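Siderophore-interacting protein (Aeromonas hydrophila, PDB 6K2L) binds flavin-adenine dinucleotide (FAD) and probably reduces the ferric iron of siderophores so that the metal can be released. Local coordinates at residues C29-P33 with R89-E94. The protein carries 1 engineered substitution. Numbering follows the deposited sequence.
Sequences CLTSP and RREALE
Strand end meets hairpin turn here, at the rim of the antiparallel barrel of the FAD-binding domain: 29-33 finishes strand 25-31 and runs out into a loop, while 89-94 makes the turn between neighbouring strands 79-89 and 94-100. C29-T31 are extended, and the CA atoms of T31 and E94 are the nearest across the segments, 4.6 Å apart. The one hydrogen bond across runs from the T31 side chain (chi1 t) to the turn backbone, T31 OG1 to L93 O, 2.7 Å; T31 CA also lies 3.2 Å from L93 O, and E94 CA sends a CA-H...O contact to L30 O at 3.3 Å. R90-L93 form a type I turn, L93 N hydrogen-bonded to R90 O at 2.9 Å. L93 then turns left-handed (phi/psi 56/46), so that L93 and E94 both lie opposite R89: a type I turn plus G1 bulge, closed by hydrogen bonds R89 N to E94 O (2.9 Å) and E94 N to R89 O (3.0 Å). CB of L93 points toward 29-33, and its side chain (chi1 m, chi2 t) brings CD2 to 3.5 Å from S32 O and 3.9 Å from P33 O. Across the bulge, the R89 side chain (chi1 m, chi2 t, chi3 m) reaches alongside E94 to a salt bridge, R89 NH2 to E94 OE1 at 2.7 Å. Beside it sits the buried thiol, C29 SG being 3.6 Å from E94 OE1 and 4.0 Å from R89 NH2 near the guanidinium plane. D96 pairs with R89 NH1, and Q134 of the second subunit packs against R89.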
# COMPACT_ATOMS: atom_id res chain seq x y z
N CYS A 29 -10.95 -2.72 -13.22
CA CYS A 29 -10.96 -3.41 -11.95
C CYS A 29 -11.30 -4.87 -12.19
O CYS A 29 -12.35 -5.18 -12.76
CB CYS A 29 -11.97 -2.78 -11.00
SG CYS A 29 -12.25 -3.83 -9.57
N LEU A 30 -10.42 -5.75 -11.77
CA LEU A 30 -10.51 -7.16 -12.07
C LEU A 30 -10.75 -7.92 -10.78
O LEU A 30 -10.31 -7.51 -9.71
CB LEU A 30 -9.24 -7.64 -12.74
CG LEU A 30 -8.99 -6.95 -14.08
CD1 LEU A 30 -7.52 -6.68 -14.23
CD2 LEU A 30 -9.46 -7.85 -15.17
N THR A 31 -11.50 -9.00 -10.88
CA THR A 31 -11.87 -9.76 -9.70
C THR A 31 -11.85 -11.24 -10.03
O THR A 31 -12.04 -11.64 -11.18
CB THR A 31 -13.25 -9.35 -9.18
OG1 THR A 31 -13.57 -10.15 -8.03
CG2 THR A 31 -14.34 -9.51 -10.25
N SER A 32 -11.61 -12.04 -8.99
CA SER A 32 -11.62 -13.49 -8.99
C SER A 32 -11.51 -13.99 -7.56
O SER A 32 -10.81 -13.37 -6.73
CB SER A 32 -10.48 -14.09 -9.80
OG SER A 32 -10.76 -15.43 -10.19
N PRO A 33 -12.19 -15.09 -7.22
CA PRO A 33 -11.92 -15.75 -5.93
C PRO A 33 -10.50 -16.26 -5.81
O PRO A 33 -10.02 -16.45 -4.69
CB PRO A 33 -12.95 -16.89 -5.91
CG PRO A 33 -14.08 -16.36 -6.78
CD PRO A 33 -13.37 -15.66 -7.90
N ARG A 89 -7.25 -4.87 -3.38
CA ARG A 89 -8.12 -4.98 -2.20
C ARG A 89 -8.45 -6.45 -1.98
O ARG A 89 -9.34 -7.01 -2.63
CB ARG A 89 -9.38 -4.13 -2.38
CG ARG A 89 -9.09 -2.64 -2.46
CD ARG A 89 -10.33 -1.80 -2.80
NE ARG A 89 -10.86 -2.08 -4.14
CZ ARG A 89 -10.47 -1.46 -5.25
NH1 ARG A 89 -9.50 -0.54 -5.21
NH2 ARG A 89 -11.03 -1.77 -6.42
N ARG A 90 -7.69 -7.08 -1.08
CA ARG A 90 -7.83 -8.52 -0.85
C ARG A 90 -9.25 -8.89 -0.43
O ARG A 90 -9.85 -9.82 -0.99
CB ARG A 90 -6.83 -8.96 0.21
CG ARG A 90 -6.62 -10.45 0.25
CD ARG A 90 -5.70 -10.80 1.38
NE ARG A 90 -4.32 -10.44 1.08
CZ ARG A 90 -3.59 -11.04 0.16
NH1 ARG A 90 -4.11 -12.02 -0.56
NH2 ARG A 90 -2.34 -10.66 -0.06
N GLU A 91 -9.79 -8.18 0.57
CA GLU A 91 -11.12 -8.50 1.09
C GLU A 91 -12.17 -8.45 -0.03
O GLU A 91 -13.02 -9.35 -0.13
CB GLU A 91 -11.48 -7.53 2.22
CG GLU A 91 -12.74 -7.89 3.00
CD GLU A 91 -12.73 -7.33 4.44
OE1 GLU A 91 -11.80 -7.67 5.21
OE2 GLU A 91 -13.66 -6.57 4.81
N ALA A 92 -12.11 -7.43 -0.88
CA ALA A 92 -13.07 -7.30 -1.96
C ALA A 92 -12.77 -8.22 -3.13
O ALA A 92 -13.58 -8.31 -4.05
CB ALA A 92 -13.10 -5.85 -2.45
N LEU A 93 -11.62 -8.91 -3.09
CA LEU A 93 -11.13 -9.72 -4.20
C LEU A 93 -11.02 -8.89 -5.49
O LEU A 93 -11.43 -9.31 -6.57
CB LEU A 93 -12.03 -10.95 -4.41
CG LEU A 93 -12.02 -11.99 -3.27
CD1 LEU A 93 -13.26 -12.85 -3.35
CD2 LEU A 93 -10.76 -12.87 -3.26
N GLU A 94 -10.43 -7.70 -5.37
CA GLU A 94 -10.35 -6.78 -6.50
C GLU A 94 -8.91 -6.36 -6.74
O GLU A 94 -8.14 -6.20 -5.78
CB GLU A 94 -11.21 -5.53 -6.29
CG GLU A 94 -12.71 -5.74 -6.53
CD GLU A 94 -13.56 -4.60 -5.98
OE1 GLU A 94 -13.13 -3.43 -6.13
OE2 GLU A 94 -14.65 -4.86 -5.41